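Local coordinates for protein putative hyaluronoglucosaminidase (Clostridium perfringens, PDB 6PWI) that probably hydrolyses N-acetylhexosaminide bonds as a secreted glycoside hydrolase of family 84, this chain holding its N-terminal and catalytic domains, at residues D108-F111 against N115-N118; D119-F122 against H128-S131; K155-Q160 against L169-Y174. One frame throughout, in Å; residues are numbered along the deposited sequence.

All three contacts lie in the N-terminal domain of the family 20 domain 2 type, ahead of the eight-stranded catalytic barrel and away from its predicted proton donor. They come in chain order: interaction 1 ends helix 106-114, interaction 2 lies where the following loop reaches strand 127-133, and interaction 3 joins helix 144-158 to strand 165-175. Centres of interactions 1 and 2 are about 9 Å apart, those of 2 and 3 about 13 Å, and those of 1 and 3 about 18 Å. Strands 127-133 and 165-175 are antiparallel neighbours in one mixed sheet; the helices of interactions 1 and 3 cover its opposite faces, forming a layered alpha/beta domain.

Interaction 1: residues D108-F111 against N115-N118; sequences DKYF and NLVN
Leu116 sets one methyl against two aromatic side chains from the helix just before it. Its CD1 lies 3.6 Å from CD1 of Phe111 and meets both rings obliquely, reaching CE2 of Tyr110 at 3.8 Å. CB of Leu116 adds a looser touch to the first ring, 4.1 Å from Phe111 CD1, and the two side chains cross at about a right angle. Val117 comes to the same ring position, with its CG2 4.0 Å from Phe111 CD1. Tyr110 leans its ring toward the loop because CG stands anti to the backbone nitrogen (chi1 162°). In Leu116, CG lies beside the backbone N (chi1 -61°), which sends the branch back over the helix end.

The backbone that brings these groups together is a Schellman motif. Asn115, with phi of 60°, is the first residue to leave the helix, and the chain turns aside there, across the helix end. Phe111 O receives two N-H groups, both weakly: Asn115 N at 3.0 Å with a strongly bent geometry, and Leu116 N at 3.4 Å with a straighter one. A Schellman turn commonly brings together the side chains at the two ends of its longer bond, and here these are Phe111 and Leu116.

Beyond this shell, Phe111 rests on Ala138 and Leu140 of strand 136-141 and on Val129 and Ser131 of strand 127-133, so its ring is buried between the helix end and the sheet. Tyr110 touches Val136 and Ala138, while Leu116 touches Lys133 and Val117 touches Val129. One turn back, Asp108 accepts Glu104 N through OD2, and its own backbone N bonds to Glu61 OE2, tying the start of the helix to Glu61 and to Glu104 just before it.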
# COMPACT_ATOMS: atom_id res chain seq x y z
N ASP A 108 -31.71 7.28 -5.33
CA ASP A 108 -31.50 7.73 -6.69
C ASP A 108 -32.47 8.88 -6.97
O ASP A 108 -32.08 9.90 -7.54
CB ASP A 108 -31.63 6.58 -7.70
CG ASP A 108 -31.37 6.99 -9.14
OD1 ASP A 108 -30.50 7.86 -9.36
OD2 ASP A 108 -32.03 6.44 -10.04
N LYS A 109 -33.72 8.70 -6.54
CA LYS A 109 -34.79 9.67 -6.72
C LYS A 109 -34.41 10.98 -6.04
O LYS A 109 -34.54 12.05 -6.64
CB LYS A 109 -36.09 9.11 -6.15
CG LYS A 109 -37.35 9.85 -6.55
CD LYS A 109 -38.60 9.01 -6.40
CE LYS A 109 -39.82 9.65 -7.03
NZ LYS A 109 -40.13 10.93 -6.36
N TYR A 110 -33.94 10.90 -4.79
CA TYR A 110 -33.57 12.09 -4.03
C TYR A 110 -32.53 12.91 -4.80
O TYR A 110 -32.62 14.13 -4.84
CB TYR A 110 -33.15 11.74 -2.61
CG TYR A 110 -32.36 12.82 -1.91
CD1 TYR A 110 -33.00 13.84 -1.21
CD2 TYR A 110 -30.98 12.83 -1.96
CE1 TYR A 110 -32.27 14.84 -0.58
CE2 TYR A 110 -30.24 13.82 -1.34
CZ TYR A 110 -30.89 14.83 -0.66
OH TYR A 110 -30.14 15.80 -0.05
N PHE A 111 -31.55 12.24 -5.42
CA PHE A 111 -30.49 12.94 -6.13
C PHE A 111 -31.04 13.58 -7.41
O PHE A 111 -30.70 14.71 -7.72
CB PHE A 111 -29.30 12.04 -6.43
CG PHE A 111 -28.28 11.95 -5.32
CD1 PHE A 111 -27.19 12.80 -5.29
CD2 PHE A 111 -28.43 11.03 -4.30
CE1 PHE A 111 -26.27 12.73 -4.26
CE2 PHE A 111 -27.51 10.95 -3.27
CZ PHE A 111 -26.43 11.80 -3.25
N ASN A 115 -31.56 17.53 -7.91
CA ASN A 115 -30.73 18.02 -9.00
C ASN A 115 -29.32 18.37 -8.51
O ASN A 115 -28.86 19.50 -8.68
CB ASN A 115 -31.44 19.16 -9.74
CG ASN A 115 -30.85 19.44 -11.11
OD1 ASN A 115 -30.35 18.53 -11.77
ND2 ASN A 115 -30.92 20.69 -11.54
N LEU A 116 -28.62 17.38 -7.94
CA LEU A 116 -27.35 17.63 -7.27
C LEU A 116 -26.15 17.37 -8.19
O LEU A 116 -25.12 18.01 -8.00
CB LEU A 116 -27.27 16.79 -5.99
CG LEU A 116 -28.33 17.07 -4.92
CD1 LEU A 116 -28.37 15.95 -3.89
CD2 LEU A 116 -28.10 18.41 -4.24
N VAL A 117 -26.28 16.46 -9.17
CA VAL A 117 -25.10 16.00 -9.90
C VAL A 117 -25.40 15.68 -11.37
O VAL A 117 -26.51 15.89 -11.86
CB VAL A 117 -24.42 14.81 -9.21
CG1 VAL A 117 -23.54 15.24 -8.05
CG2 VAL A 117 -25.41 13.73 -8.80
N ASN A 118 -24.37 15.13 -12.04
CA ASN A 118 -24.33 14.83 -13.47
C ASN A 118 -24.10 13.34 -13.69
O ASN A 118 -23.19 12.76 -13.10
CB ASN A 118 -23.16 15.52 -14.17
CG ASN A 118 -23.44 16.97 -14.50
OD1 ASN A 118 -22.67 17.85 -14.15
ND2 ASN A 118 -24.55 17.22 -15.17

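Interaction 2: residues D119-F122 against H128-S131; sequences DSHF and HVVS
The imidazole of His121 meets His128 O at its edge, close to the ring plane, while its CD2 lies 3.9 Å above the plane of the Phe122 ring, over that ring's centre. Val129 CG2 comes obliquely to both rings, 3.4 Å from His121 CD2 and 3.9 Å from Phe122 CZ. Phe122 CE1 also reaches the backbone, 4.0 Å from His128 CA. The polar link is a fairly straight hydrogen bond, with the N-H of His121 NE2 donated to His128 O at 2.9 Å and 163°. NE2 lies above the carbonyl plane, 67° out of it, and not on a lone pair. A chi1 of 170° swings the imidazole away from its own backbone N and out to the strand.

This fastens the loop after helix 106-114 onto strand 127-133, a strand of the mixed sheet of the N-terminal domain. His128 O also pairs with the backbone N of Asp173 on strand 165-175, so the imidazole adds a second donor to an oxygen already used in the sheet. The His128 ring turns to the other side, where ND1 bonds to Asp126 O and the ring touches Ser146 and Tyr149 of helix 144-158. Phe122 O bonds to Lys142 NZ.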
# COMPACT_ATOMS: atom_id res chain seq x y z
N ASP A 119 -24.89 12.76 -14.61
CA ASP A 119 -24.77 11.37 -15.05
C ASP A 119 -23.41 11.14 -15.70
O ASP A 119 -22.94 10.00 -15.76
CB ASP A 119 -25.94 10.99 -15.98
CG ASP A 119 -26.27 9.51 -15.99
OD1 ASP A 119 -26.07 8.87 -17.04
OD2 ASP A 119 -26.76 9.00 -14.96
N SER A 120 -22.78 12.22 -16.19
CA SER A 120 -21.49 12.22 -16.87
C SER A 120 -20.39 11.78 -15.90
O SER A 120 -19.30 11.38 -16.31
CB SER A 120 -21.18 13.59 -17.43
OG SER A 120 -22.29 14.13 -18.13
N HIS A 121 -20.69 11.89 -14.61
CA HIS A 121 -19.76 11.54 -13.55
C HIS A 121 -19.53 10.02 -13.52
O HIS A 121 -18.40 9.57 -13.35
CB HIS A 121 -20.25 12.20 -12.25
CG HIS A 121 -19.54 11.77 -11.01
ND1 HIS A 121 -18.18 11.92 -10.84
CD2 HIS A 121 -20.01 11.21 -9.88
CE1 HIS A 121 -17.83 11.45 -9.66
NE2 HIS A 121 -18.93 11.01 -9.05
N PHE A 122 -20.60 9.25 -13.75
CA PHE A 122 -20.69 7.88 -13.26
C PHE A 122 -20.04 6.85 -14.18
O PHE A 122 -19.93 5.69 -13.82
CB PHE A 122 -22.13 7.53 -12.88
CG PHE A 122 -22.55 8.09 -11.55
CD1 PHE A 122 -22.15 7.48 -10.37
CD2 PHE A 122 -23.33 9.23 -11.46
CE1 PHE A 122 -22.53 7.99 -9.13
CE2 PHE A 122 -23.70 9.75 -10.23
CZ PHE A 122 -23.30 9.13 -9.07
N HIS A 128 -18.59 7.89 -7.45
CA HIS A 128 -19.62 8.08 -6.44
C HIS A 128 -19.67 9.54 -6.01
O HIS A 128 -18.75 10.31 -6.28
CB HIS A 128 -19.38 7.15 -5.24
CG HIS A 128 -18.13 7.46 -4.49
ND1 HIS A 128 -16.89 7.00 -4.88
CD2 HIS A 128 -17.93 8.21 -3.38
CE1 HIS A 128 -15.98 7.44 -4.04
NE2 HIS A 128 -16.58 8.18 -3.10
N VAL A 129 -20.74 9.89 -5.30
CA VAL A 129 -21.01 11.24 -4.83
C VAL A 129 -21.36 11.17 -3.35
O VAL A 129 -22.11 10.30 -2.94
CB VAL A 129 -22.17 11.85 -5.64
CG1 VAL A 129 -22.71 13.13 -5.01
CG2 VAL A 129 -21.79 12.08 -7.10
N VAL A 130 -20.80 12.10 -2.57
CA VAL A 130 -21.20 12.26 -1.18
C VAL A 130 -21.79 13.66 -1.02
O VAL A 130 -21.17 14.65 -1.40
CB VAL A 130 -20.02 12.03 -0.20
CG1 VAL A 130 -20.46 12.19 1.25
CG2 VAL A 130 -19.38 10.67 -0.40
N SER A 131 -23.01 13.73 -0.47
CA SER A 131 -23.67 15.01 -0.30
C SER A 131 -24.06 15.22 1.16
O SER A 131 -24.69 14.35 1.77
CB SER A 131 -24.86 15.12 -1.21
OG SER A 131 -25.84 15.96 -0.64

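Interaction 3: residues K155-Q160 against L169-Y174; sequences KAIFNQ and LLIEDY
On the strand whose Leu169 and Ile171 receive Ile157 of helix 144-158, Asp173 OD1 is gripped by three N-H groups. One is its neighbour's backbone, Tyr174 N at 2.9 Å, which arrives on the anti side of the carboxylate and 33° out of its plane. The others are Gln41 N and Trp444 NE1, the tryptophan closing helix 433-444 after the last barrel strand. Three donors on one buried oxygen would probably steady the negative charge and fix the rotation of the carboxylate.

Between the segments the meeting is wholly apolar and narrow. Ile157 CD1 and Leu169 CD2 reach toward each other tip to tip at 3.9 Å, and the same Ile157 methyl lies 4.4 Å from Ile171 CD1. The isoleucine gets this far because its chain is stretched, with CD1 anti to CA (chi2 -179°). The backbones stay well apart: Ile157 CA and Leu169 CA, the nearest pair, are 11.0 Å from each other. Leu169 and Ile171, two residues apart on the strand, both point toward the helix, as alternation in a strand requires, and Ile157 also touches Leu166.

Here a helix packs on one face of the mixed sheet of the N-terminal domain. Just past the helical part, the Gln160 side chain folds back so that NE2 bonds to Ala156 O at 3.1 Å, almost straight at 177°, with the acceptor in the amide plane, although NE2 stands above the carbonyl plane of Ala156; Glu35 O is a further partner of NE2. Lys155 NZ makes a salt bridge to Asp205, in the barrel part of the chain.

Methyl groups alone meet across the segments, so this contact has no directional bond, whereas the links toward the barrel, Asp173 to Trp444 and Lys155 to Asp205, are polar.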
# COMPACT_ATOMS: atom_id res chain seq x y z
N LYS A 155 -16.24 8.06 6.78
CA LYS A 155 -15.53 7.52 7.92
C LYS A 155 -14.32 8.40 8.23
O LYS A 155 -14.03 8.69 9.39
CB LYS A 155 -15.09 6.07 7.66
CG LYS A 155 -14.61 5.34 8.90
CD LYS A 155 -13.74 4.14 8.65
CE LYS A 155 -13.13 3.63 9.94
NZ LYS A 155 -12.22 2.49 9.69
N ALA A 156 -13.63 8.81 7.17
CA ALA A 156 -12.50 9.70 7.31
C ALA A 156 -12.97 11.04 7.89
O ALA A 156 -12.30 11.60 8.76
CB ALA A 156 -11.80 9.87 5.98
N ILE A 157 -14.14 11.52 7.45
CA ILE A 157 -14.63 12.81 7.90
C ILE A 157 -14.99 12.72 9.39
O ILE A 157 -14.60 13.58 10.18
CB ILE A 157 -15.80 13.31 7.03
CG1 ILE A 157 -15.34 13.63 5.60
CG2 ILE A 157 -16.46 14.52 7.68
CD1 ILE A 157 -16.42 14.15 4.68
N PHE A 158 -15.70 11.64 9.76
CA PHE A 158 -16.25 11.51 11.09
C PHE A 158 -15.14 11.34 12.13
O PHE A 158 -15.30 11.76 13.28
CB PHE A 158 -17.32 10.41 11.14
CG PHE A 158 -18.72 10.83 10.75
CD1 PHE A 158 -18.95 11.79 9.77
CD2 PHE A 158 -19.83 10.23 11.34
CE1 PHE A 158 -20.23 12.16 9.41
CE2 PHE A 158 -21.12 10.60 10.97
CZ PHE A 158 -21.32 11.56 10.01
N ASN A 159 -14.01 10.76 11.71
CA ASN A 159 -12.90 10.49 12.61
C ASN A 159 -12.18 11.78 13.02
O ASN A 159 -11.36 11.77 13.93
CB ASN A 159 -11.91 9.48 12.03
CG ASN A 159 -12.25 8.05 12.38
OD1 ASN A 159 -12.72 7.76 13.48
ND2 ASN A 159 -12.03 7.14 11.44
N GLN A 160 -12.49 12.90 12.35
CA GLN A 160 -11.78 14.14 12.62
C GLN A 160 -12.75 15.24 13.07
O GLN A 160 -12.35 16.39 13.20
CB GLN A 160 -10.90 14.54 11.43
CG GLN A 160 -11.68 14.97 10.20
CD GLN A 160 -10.83 15.21 8.98
OE1 GLN A 160 -10.25 16.28 8.81
NE2 GLN A 160 -10.78 14.22 8.10
N LEU A 169 -21.19 19.78 2.34
CA LEU A 169 -20.21 19.57 1.28
C LEU A 169 -20.78 18.68 0.18
O LEU A 169 -21.81 18.03 0.37
CB LEU A 169 -18.94 18.96 1.89
CG LEU A 169 -19.12 17.63 2.62
CD1 LEU A 169 -18.93 16.45 1.68
CD2 LEU A 169 -18.15 17.53 3.79
N LEU A 170 -20.08 18.65 -0.96
CA LEU A 170 -20.39 17.75 -2.05
C LEU A 170 -19.09 17.19 -2.62
O LEU A 170 -18.28 17.92 -3.20
CB LEU A 170 -21.19 18.52 -3.11
CG LEU A 170 -21.55 17.75 -4.38
CD1 LEU A 170 -22.74 16.83 -4.13
CD2 LEU A 170 -21.85 18.70 -5.52
N ILE A 171 -18.88 15.88 -2.43
CA ILE A 171 -17.75 15.17 -3.01
C ILE A 171 -18.22 14.53 -4.31
O ILE A 171 -19.22 13.81 -4.32
CB ILE A 171 -17.20 14.10 -2.04
CG1 ILE A 171 -16.72 14.70 -0.71
CG2 ILE A 171 -16.10 13.29 -2.69
CD1 ILE A 171 -16.41 13.67 0.35
N GLU A 172 -17.50 14.79 -5.40
CA GLU A 172 -17.72 14.07 -6.64
C GLU A 172 -16.45 13.29 -6.97
O GLU A 172 -15.50 13.85 -7.52
CB GLU A 172 -18.11 15.03 -7.77
CG GLU A 172 -19.42 15.77 -7.53
CD GLU A 172 -19.61 17.02 -8.38
OE1 GLU A 172 -19.29 18.14 -7.88
OE2 GLU A 172 -20.08 16.89 -9.53
N ASP A 173 -16.44 12.00 -6.63
CA ASP A 173 -15.19 11.26 -6.57
C ASP A 173 -15.20 10.09 -7.55
O ASP A 173 -16.25 9.58 -7.93
CB ASP A 173 -14.87 10.81 -5.14
CG ASP A 173 -13.39 10.78 -4.83
OD1 ASP A 173 -12.57 10.95 -5.77
OD2 ASP A 173 -13.05 10.59 -3.64
N TYR A 174 -13.99 9.70 -7.96
CA TYR A 174 -13.78 8.52 -8.78
C TYR A 174 -12.30 8.13 -8.74
O TYR A 174 -11.47 8.88 -8.25
CB TYR A 174 -14.24 8.77 -10.21
CG TYR A 174 -13.45 9.83 -10.94
CD1 TYR A 174 -12.27 9.51 -11.59
CD2 TYR A 174 -13.90 11.14 -10.98
CE1 TYR A 174 -11.54 10.49 -12.26
CE2 TYR A 174 -13.19 12.12 -11.65
CZ TYR A 174 -12.01 11.79 -12.29
OH TYR A 174 -11.32 12.77 -12.95